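Local structure of nitrilotriacetate monooxygenase (Burkholderia pseudomallei, 3SDO) at the interface of chains A and B. The protein acts as a nitrilotriacetate monooxygenase, an oxidoreductase of the bacterial luciferase-like family that probably uses FMN to insert oxygen into its substrate. Numbering follows the deposited sequence. Chains: chain A/B, Nitrilotriacetate monooxygenase.

The three contacts follow one face of the luciferase-like fold, where two copies meet across a two-fold axis. Contact 1 stands apart, its C-alpha centre about 19 Å from that of contact 2 and about 27 Å from that of contact 3, whereas contacts 2 and 3 are about 7 Å apart and share A:Ala85, B:Ala85 and B:Ile119. Helix 106-119 connects the ends, giving A:Tyr107 and A:Asn108 to contact 1, A:Ile119 to contact 2 and B:Ile119 to contacts 2 and 3. Polar, water-bridged contact 1 thus passes into a close-packed helical centre, consistent with a dimer, though the structure alone does not prove one.

Contact 1: the interface of chains A and B. Residues chain A 104-105, 107-108, 199-200; chain B 103-105, 139-141.
B:Tyr140, in the loop that follows the 3-10 helix 136-139, reaches across to the start of helix 106-119 of chain A in this water-bridged patch of the interface between luciferase-like subunits. Its CB lies near the carboxylate oxygen OE1 of A:Glu105, and CD1 lies 3.6 Å from A:Glu105 CG; that side chain is bent at chi2 and sets its CB at the ring's edge, in plane. CE1 then meets the amide group of A:Asn108, also at the edge. At the tip, the phenol OH donates to A:Asn108 OD1 (2.8 Å), approaching from 36° above the carbonyl plane. B:Tyr103 CB of the same subunit sits over the centre of one ring face, backing the ring on that side.

A:Asn108 uses both ends of its amide, for ND2 donates to the backbone O of B:Tyr103 (2.9 Å), which lies in the amide plane; ND2 approaches nearly along the C=O axis (167°). ND2 also bonds to water 2, which bridges to A:Glu105 N and to B:Glu105 OE1 (2.8 Å). The two Glu105 carboxylates, OE2 to OE2 4.7 Å apart, may raise each other's pKa. Farther along, the amide of B:Asn139 stacks on a face of A:Tyr107, the planes 9° apart, with ND2 3.4 Å from CZ near the rim. Water 1 ties A:Glu105 OE1 and A:Tyr107 N to the backbone O of B:Asn139, 2.7 Å away.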
loop_
_atom_site.group_PDB
_atom_site.type_symbol
_atom_site.label_atom_id
_atom_site.label_comp_id
_atom_site.label_asym_id
_atom_site.label_seq_id
_atom_site.Cartn_x
_atom_site.Cartn_y
_atom_site.Cartn_z
ATOM N N SER A 104 -8.342 3.717 -9.637
ATOM C CA SER A 104 -7.218 2.785 -9.657
ATOM C C SER A 104 -7.227 2.066 -10.987
ATOM O O SER A 104 -8.298 1.775 -11.550
ATOM C CB SER A 104 -7.395 1.750 -8.585
ATOM O OG SER A 104 -8.456 0.877 -8.985
ATOM N N GLU A 105 -6.047 1.790 -11.510
ATOM C CA GLU A 105 -5.946 0.974 -12.725
ATOM C C GLU A 105 -6.048 -0.499 -12.328
ATOM O O GLU A 105 -5.313 -0.944 -11.446
ATOM C CB GLU A 105 -4.627 1.237 -13.451
ATOM C CG GLU A 105 -4.590 2.536 -14.214
ATOM C CD GLU A 105 -5.320 2.487 -15.589
ATOM O OE1 GLU A 105 -5.668 1.389 -16.097
ATOM O OE2 GLU A 105 -5.521 3.571 -16.178
ATOM N N TYR A 107 -4.849 -3.177 -13.560
ATOM C CA TYR A 107 -3.560 -3.884 -13.577
ATOM C C TYR A 107 -2.754 -3.600 -12.308
ATOM O O TYR A 107 -2.142 -4.515 -11.736
ATOM C CB TYR A 107 -2.749 -3.565 -14.847
ATOM C CG TYR A 107 -1.670 -4.598 -15.172
ATOM C CD1 TYR A 107 -1.979 -5.784 -15.847
ATOM C CD2 TYR A 107 -0.344 -4.393 -14.793
ATOM C CE1 TYR A 107 -0.984 -6.725 -16.168
ATOM C CE2 TYR A 107 0.649 -5.332 -15.083
ATOM C CZ TYR A 107 0.323 -6.492 -15.775
ATOM O OH TYR A 107 1.309 -7.411 -16.059
ATOM N N ASN A 108 -2.772 -2.353 -11.848
ATOM C CA ASN A 108 -2.065 -1.982 -10.620
ATOM C C ASN A 108 -2.720 -2.591 -9.375
ATOM O O ASN A 108 -2.030 -3.031 -8.465
ATOM C CB ASN A 108 -1.991 -0.443 -10.455
ATOM C CG ASN A 108 -1.073 0.213 -11.474
ATOM O OD1 ASN A 108 -0.128 -0.416 -11.956
ATOM N ND2 ASN A 108 -1.350 1.480 -11.816
ATOM N N SER A 199 -9.573 -1.711 -21.272
ATOM C CA SER A 199 -8.878 -2.575 -22.229
ATOM C C SER A 199 -7.536 -2.989 -21.632
ATOM O O SER A 199 -6.647 -2.152 -21.460
ATOM C CB SER A 199 -8.671 -1.849 -23.559
ATOM O OG SER A 199 -9.920 -1.535 -24.142
ATOM N N VAL A 200 -7.408 -4.284 -21.306
ATOM C CA VAL A 200 -6.239 -4.823 -20.594
ATOM C C VAL A 200 -5.867 -6.214 -21.144
ATOM O O VAL A 200 -6.634 -7.172 -21.026
ATOM C CB VAL A 200 -6.510 -4.930 -19.068
ATOM C CG1 VAL A 200 -5.310 -5.592 -18.321
ATOM C CG2 VAL A 200 -6.856 -3.560 -18.483
ATOM N N TYR B 103 1.491 5.467 -16.056
ATOM C CA TYR B 103 0.491 4.458 -15.708
ATOM C C TYR B 103 0.103 4.455 -14.213
ATOM O O TYR B 103 -0.324 3.450 -13.662
ATOM C CB TYR B 103 1.001 3.094 -16.183
ATOM C CG TYR B 103 1.285 3.116 -17.679
ATOM C CD1 TYR B 103 0.273 3.411 -18.583
ATOM C CD2 TYR B 103 2.576 2.897 -18.185
ATOM C CE1 TYR B 103 0.518 3.468 -19.972
ATOM C CE2 TYR B 103 2.829 2.952 -19.565
ATOM C CZ TYR B 103 1.800 3.237 -20.449
ATOM O OH TYR B 103 2.032 3.277 -21.813
ATOM N N SER B 104 0.212 5.617 -13.586
ATOM C CA SER B 104 -0.135 5.768 -12.185
ATOM C C SER B 104 -0.805 7.123 -12.002
ATOM O O SER B 104 -0.542 8.058 -12.765
ATOM C CB SER B 104 1.134 5.717 -11.358
ATOM O OG SER B 104 1.906 6.879 -11.672
ATOM N N GLU B 105 -1.685 7.229 -11.014
ATOM C CA GLU B 105 -2.365 8.476 -10.714
ATOM C C GLU B 105 -1.473 9.170 -9.686
ATOM O O GLU B 105 -1.097 8.551 -8.708
ATOM C CB GLU B 105 -3.774 8.221 -10.140
ATOM C CG GLU B 105 -4.635 7.193 -10.907
ATOM C CD GLU B 105 -4.056 5.763 -10.892
ATOM O OE1 GLU B 105 -3.507 5.313 -9.832
ATOM O OE2 GLU B 105 -4.117 5.088 -11.964
ATOM N N ASN B 139 -1.854 -2.815 -21.096
ATOM C CA ASN B 139 -2.386 -3.206 -19.795
ATOM C C ASN B 139 -3.103 -2.054 -19.078
ATOM O O ASN B 139 -3.541 -2.195 -17.937
ATOM C CB ASN B 139 -1.261 -3.788 -18.929
ATOM C CG ASN B 139 -0.821 -5.181 -19.399
ATOM O OD1 ASN B 139 -1.602 -5.922 -20.002
ATOM N ND2 ASN B 139 0.422 -5.549 -19.092
ATOM N N TYR B 140 -3.178 -0.905 -19.740
ATOM C CA TYR B 140 -3.806 0.286 -19.174
ATOM C C TYR B 140 -4.719 1.009 -20.196
ATOM O O TYR B 140 -5.080 2.157 -20.004
ATOM C CB TYR B 140 -2.716 1.229 -18.658
ATOM C CG TYR B 140 -1.816 0.637 -17.571
ATOM C CD1 TYR B 140 -2.192 0.688 -16.248
ATOM C CD2 TYR B 140 -0.582 0.059 -17.880
ATOM C CE1 TYR B 140 -1.385 0.160 -15.235
ATOM C CE2 TYR B 140 0.249 -0.446 -16.881
ATOM C CZ TYR B 140 -0.163 -0.402 -15.562
ATOM O OH TYR B 140 0.636 -0.898 -14.564
ATOM N N GLY B 141 -5.113 0.319 -21.256
ATOM C CA GLY B 141 -6.084 0.852 -22.222
ATOM C C GLY B 141 -5.548 1.919 -23.164
ATOM O O GLY B 141 -6.316 2.652 -23.765
HETATM O O HOH W 1 -5.126 -1.430 -15.952
HETATM O O HOH W 2 -3.559 2.643 -10.586
#

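Contact 2: the interface of chains A and B. Residues chain A 80-82, 84-85, 115-116, 119; chain B 80-82, 84-85, 112, 116, 119.
With chi1 at 53° in both chains, Ser81 holds OG in the crowded position between its backbone N and carbonyl carbon, while A:Ser115 turns OG anti to its own N (chi1 -179°). These torsions bring B:Ser81 OG beside the A:Ser115 hydroxyl, near its CB, in a short OG-OG hydrogen bond of 2.6 Å, whose direction is not settled, between helix 79-87 of chain B and helix 106-119 of chain A.

This is a helix-helix interface of small residues, in which helix 79-88 of one luciferase-like subunit packs against its counterpart. Ser84 takes a different torsion, OG anti to the carbonyl carbon, and so turns the hydroxyl back along its own helix. A:Ser84 OG donates to A:Ile80 O (2.7 Å) from above the carbonyl plane, and B:Ser84 OG does the same to B:Ile80 O (2.9 Å). Each hydroxyl, though satisfied within its own helix, still presses on the opposing Ser81 CB. The two Ser84 CB atoms lie 4.0 Å apart, and A:Ser84 CB packs 3.3 Å from B:Ser81 O. Such small side chains let the backbones come close.

Longer chains flank the pair. A:Ile119 reaches over the opposing helix with its CD1 tip, 3.9 Å from B:Leu82 CA, and B:Ile119 repeats this at A:Leu82. A:Ile80 and B:Gln112 run parallel and point the same way. A:Ala85 CB completes the packing at 3.5 Å from B:Ser84 O and 4.0 Å from B:Ile119 CG2.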
loop_
_atom_site.group_PDB
_atom_site.type_symbol
_atom_site.label_atom_id
_atom_site.label_comp_id
_atom_site.label_asym_id
_atom_site.label_seq_id
_atom_site.Cartn_x
_atom_site.Cartn_y
_atom_site.Cartn_z
ATOM N N ILE A 80 -2.216 -0.460 1.034
ATOM C CA ILE A 80 -1.287 -1.491 0.534
ATOM C C ILE A 80 0.014 -1.442 1.336
ATOM O O ILE A 80 0.504 -2.489 1.778
ATOM C CB ILE A 80 -0.992 -1.354 -0.962
ATOM C CG1 ILE A 80 -2.258 -1.590 -1.776
ATOM C CG2 ILE A 80 0.163 -2.310 -1.406
ATOM C CD1 ILE A 80 -2.768 -3.037 -1.725
ATOM N N SER A 81 0.577 -0.239 1.496
ATOM C CA SER A 81 1.774 -0.062 2.302
ATOM C C SER A 81 1.554 -0.528 3.751
ATOM O O SER A 81 2.357 -1.287 4.291
ATOM C CB SER A 81 2.274 1.392 2.302
ATOM O OG SER A 81 1.263 2.326 2.666
ATOM N N LEU A 82 0.477 -0.072 4.382
ATOM C CA LEU A 82 0.238 -0.431 5.788
ATOM C C LEU A 82 0.074 -1.946 5.954
ATOM O O LEU A 82 0.680 -2.556 6.843
ATOM C CB LEU A 82 -0.985 0.328 6.351
ATOM C CG LEU A 82 -1.410 -0.015 7.796
ATOM C CD1 LEU A 82 -0.327 0.242 8.830
ATOM C CD2 LEU A 82 -2.698 0.746 8.163
ATOM N N SER A 84 1.058 -4.389 4.042
ATOM C CA SER A 84 2.248 -5.133 3.659
ATOM C C SER A 84 3.260 -5.134 4.820
ATOM O O SER A 84 3.861 -6.153 5.134
ATOM C CB SER A 84 2.865 -4.520 2.395
ATOM O OG SER A 84 2.011 -4.661 1.262
ATOM N N ALA A 85 3.416 -3.976 5.467
ATOM C CA ALA A 85 4.235 -3.857 6.677
ATOM C C ALA A 85 3.653 -4.720 7.840
ATOM O O ALA A 85 4.391 -5.413 8.518
ATOM C CB ALA A 85 4.378 -2.355 7.078
ATOM N N SER A 115 0.621 -9.127 -4.649
ATOM C CA SER A 115 1.927 -9.067 -4.006
ATOM C C SER A 115 1.748 -9.120 -2.489
ATOM O O SER A 115 2.449 -9.867 -1.802
ATOM C CB SER A 115 2.699 -7.825 -4.496
ATOM O OG SER A 115 3.995 -7.694 -3.938
ATOM N N LEU A 116 0.803 -8.346 -1.960
ATOM C CA LEU A 116 0.438 -8.472 -0.543
ATOM C C LEU A 116 0.043 -9.917 -0.208
ATOM O O LEU A 116 0.493 -10.479 0.805
ATOM C CB LEU A 116 -0.694 -7.492 -0.184
ATOM C CG LEU A 116 -1.389 -7.624 1.176
ATOM C CD1 LEU A 116 -0.386 -7.285 2.319
ATOM C CD2 LEU A 116 -2.665 -6.740 1.234
ATOM N N ILE A 119 3.270 -12.198 -0.284
ATOM C CA ILE A 119 4.153 -11.892 0.840
ATOM C C ILE A 119 3.578 -12.436 2.146
ATOM O O ILE A 119 4.324 -12.955 2.995
ATOM C CB ILE A 119 4.393 -10.370 0.973
ATOM C CG1 ILE A 119 5.264 -9.883 -0.187
ATOM C CG2 ILE A 119 5.056 -10.055 2.358
ATOM C CD1 ILE A 119 5.262 -8.341 -0.426
ATOM N N ILE B 80 5.721 -1.144 -3.984
ATOM C CA ILE B 80 5.176 -0.548 -2.751
ATOM C C ILE B 80 4.995 -1.625 -1.689
ATOM O O ILE B 80 5.449 -1.469 -0.563
ATOM C CB ILE B 80 3.848 0.208 -2.986
ATOM C CG1 ILE B 80 4.056 1.425 -3.899
ATOM C CG2 ILE B 80 3.207 0.662 -1.646
ATOM C CD1 ILE B 80 5.081 2.478 -3.381
ATOM N N SER B 81 4.380 -2.747 -2.046
ATOM C CA SER B 81 4.134 -3.810 -1.068
ATOM C C SER B 81 5.427 -4.431 -0.582
ATOM O O SER B 81 5.646 -4.582 0.614
ATOM C CB SER B 81 3.196 -4.875 -1.635
ATOM O OG SER B 81 3.654 -5.345 -2.859
ATOM N N LEU B 82 6.337 -4.735 -1.505
ATOM C CA LEU B 82 7.611 -5.329 -1.117
ATOM C C LEU B 82 8.412 -4.390 -0.220
ATOM O O LEU B 82 8.949 -4.808 0.816
ATOM C CB LEU B 82 8.438 -5.689 -2.367
ATOM C CG LEU B 82 9.803 -6.297 -2.088
ATOM C CD1 LEU B 82 9.670 -7.595 -1.299
ATOM C CD2 LEU B 82 10.603 -6.503 -3.388
ATOM N N SER B 84 7.465 -1.914 1.628
ATOM C CA SER B 84 6.807 -1.648 2.908
ATOM C C SER B 84 7.031 -2.816 3.889
ATOM O O SER B 84 7.255 -2.599 5.074
ATOM C CB SER B 84 5.318 -1.403 2.690
ATOM O OG SER B 84 5.068 -0.197 1.975
ATOM N N ALA B 85 6.961 -4.048 3.379
ATOM C CA ALA B 85 7.337 -5.241 4.170
ATOM C C ALA B 85 8.819 -5.251 4.590
ATOM O O ALA B 85 9.168 -5.560 5.747
ATOM C CB ALA B 85 6.983 -6.511 3.378
ATOM N N GLN B 112 1.069 6.484 -1.607
ATOM C CA GLN B 112 1.807 5.230 -1.417
ATOM C C GLN B 112 3.266 5.437 -0.993
ATOM O O GLN B 112 3.738 4.814 -0.023
ATOM C CB GLN B 112 1.648 4.328 -2.650
ATOM C CG GLN B 112 0.189 3.803 -2.763
ATOM C CD GLN B 112 0.019 2.673 -3.757
ATOM O OE1 GLN B 112 0.707 2.622 -4.766
ATOM N NE2 GLN B 112 -0.930 1.775 -3.487
ATOM N N LEU B 116 4.873 4.634 2.823
ATOM C CA LEU B 116 6.166 3.972 2.950
ATOM C C LEU B 116 7.159 4.845 3.716
ATOM O O LEU B 116 7.855 4.356 4.619
ATOM C CB LEU B 116 6.737 3.627 1.561
ATOM C CG LEU B 116 8.134 3.002 1.493
ATOM C CD1 LEU B 116 8.145 1.666 2.227
ATOM C CD2 LEU B 116 8.578 2.859 0.013
ATOM N N ILE B 119 6.076 5.059 7.482
ATOM C CA ILE B 119 6.265 3.760 8.152
ATOM C C ILE B 119 7.751 3.483 8.367
ATOM O O ILE B 119 8.142 3.001 9.440
ATOM C CB ILE B 119 5.580 2.566 7.372
ATOM C CG1 ILE B 119 4.059 2.721 7.391
ATOM C CG2 ILE B 119 6.011 1.171 7.942
ATOM C CD1 ILE B 119 3.371 1.865 6.342
#

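Contact 3: the interface of chains A and B. Residues chain A 39, 85, 88-89; chain B 39, 85, 88-89, 119.
The A:Phe39 ring, at the start of helix 39-51 in the luciferase-like fold, receives B:Ile119 on one face, with CG2 over its centre and 4.0 Å from the centroid in a CH-pi contact. Its outer atoms CE2 and CZ meet another methyl, B:Val88 CG1, which lies 3.5 Å from CE2 as the two side chains cross at about a right angle. In both subunits the phenylalanine CG is anti to the backbone N, so the ring projects toward the partner. A:Val88 CG2 faces the CE2/CZ edge of B:Phe39 but is modelled too close to carry meaning.

A:Val88, the last residue of helix 79-88, and B:Val88, just past helix 79-87, form the hydrophobic centre but differ in torsion: B:Val88 is staggered (chi1 -56°), whereas A:Val88 is nearly eclipsed (chi1 125°), more probably an uncertain fit than real strain. A:Val88 CG1 lies 3.3 Å from B:Val88 CG2 and 3.3 Å from B:Leu89 CG, which it approaches tip to tip; both are tighter than usual and may reflect that doubtful placement rather than real compression. A:Leu89 instead crosses B:Val88 obliquely, CG lying 3.9 Å from CG2. A:Ala85 CB closes the side of the cluster, 3.6 Å from B:Val88 CG1.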
loop_
_atom_site.group_PDB
_atom_site.type_symbol
_atom_site.label_atom_id
_atom_site.label_comp_id
_atom_site.label_asym_id
_atom_site.label_seq_id
_atom_site.Cartn_x
_atom_site.Cartn_y
_atom_site.Cartn_z
ATOM N N PHE A 39 2.568 3.880 13.309
ATOM C CA PHE A 39 2.672 2.501 12.814
ATOM C C PHE A 39 2.701 1.455 13.924
ATOM O O PHE A 39 1.993 0.462 13.859
ATOM C CB PHE A 39 3.877 2.288 11.891
ATOM C CG PHE A 39 4.002 0.861 11.408
ATOM C CD1 PHE A 39 3.053 0.329 10.545
ATOM C CD2 PHE A 39 5.043 0.046 11.843
ATOM C CE1 PHE A 39 3.127 -1.008 10.131
ATOM C CE2 PHE A 39 5.120 -1.269 11.448
ATOM C CZ PHE A 39 4.165 -1.800 10.573
ATOM N N ALA A 85 3.416 -3.976 5.467
ATOM C CA ALA A 85 4.235 -3.857 6.677
ATOM C C ALA A 85 3.653 -4.720 7.840
ATOM O O ALA A 85 4.391 -5.413 8.518
ATOM C CB ALA A 85 4.378 -2.355 7.078
ATOM N N VAL A 88 4.171 -8.780 7.796
ATOM C CA VAL A 88 5.468 -9.304 8.129
ATOM C C VAL A 88 5.701 -9.316 9.672
ATOM O O VAL A 88 6.607 -9.987 10.194
ATOM C CB VAL A 88 6.480 -8.450 7.264
ATOM C CG1 VAL A 88 7.525 -7.797 8.086
ATOM C CG2 VAL A 88 6.944 -9.255 6.071
ATOM N N LEU A 89 4.849 -8.608 10.401
ATOM C CA LEU A 89 4.908 -8.578 11.847
ATOM C C LEU A 89 3.771 -9.388 12.462
ATOM O O LEU A 89 3.572 -9.348 13.659
ATOM C CB LEU A 89 4.878 -7.125 12.366
ATOM C CG LEU A 89 6.033 -6.243 11.875
ATOM C CD1 LEU A 89 5.858 -4.777 12.284
ATOM C CD2 LEU A 89 7.448 -6.802 12.386
ATOM N N PHE B 39 9.973 -13.995 -0.622
ATOM C CA PHE B 39 10.100 -12.819 0.214
ATOM C C PHE B 39 11.300 -12.939 1.175
ATOM O O PHE B 39 12.065 -11.982 1.353
ATOM C CB PHE B 39 8.824 -12.524 1.017
ATOM C CG PHE B 39 8.967 -11.347 1.917
ATOM C CD1 PHE B 39 9.077 -10.069 1.368
ATOM C CD2 PHE B 39 9.054 -11.500 3.294
ATOM C CE1 PHE B 39 9.246 -8.955 2.192
ATOM C CE2 PHE B 39 9.197 -10.392 4.118
ATOM C CZ PHE B 39 9.300 -9.115 3.561
ATOM N N ALA B 85 6.961 -4.048 3.379
ATOM C CA ALA B 85 7.337 -5.241 4.170
ATOM C C ALA B 85 8.819 -5.251 4.590
ATOM O O ALA B 85 9.168 -5.560 5.747
ATOM C CB ALA B 85 6.983 -6.511 3.378
ATOM N N VAL B 88 9.946 -2.808 7.719
ATOM C CA VAL B 88 9.744 -3.167 9.109
ATOM C C VAL B 88 10.627 -4.331 9.556
ATOM O O VAL B 88 10.648 -4.665 10.734
ATOM C CB VAL B 88 8.220 -3.386 9.429
ATOM C CG1 VAL B 88 7.442 -2.135 9.037
ATOM C CG2 VAL B 88 7.651 -4.557 8.739
ATOM N N LEU B 89 11.366 -4.926 8.621
ATOM C CA LEU B 89 12.357 -5.926 8.961
ATOM C C LEU B 89 13.812 -5.402 8.833
ATOM O O LEU B 89 14.763 -6.171 8.946
ATOM C CB LEU B 89 12.138 -7.154 8.104
ATOM C CG LEU B 89 10.801 -7.882 8.288
ATOM C CD1 LEU B 89 10.755 -9.009 7.246
ATOM C CD2 LEU B 89 10.568 -8.398 9.732
ATOM N N ILE B 119 6.076 5.059 7.482
ATOM C CA ILE B 119 6.265 3.760 8.152
ATOM C C ILE B 119 7.751 3.483 8.367
ATOM O O ILE B 119 8.142 3.001 9.440
ATOM C CB ILE B 119 5.580 2.566 7.372
ATOM C CG1 ILE B 119 4.059 2.721 7.391
ATOM C CG2 ILE B 119 6.011 1.171 7.942
ATOM C CD1 ILE B 119 3.371 1.865 6.342
#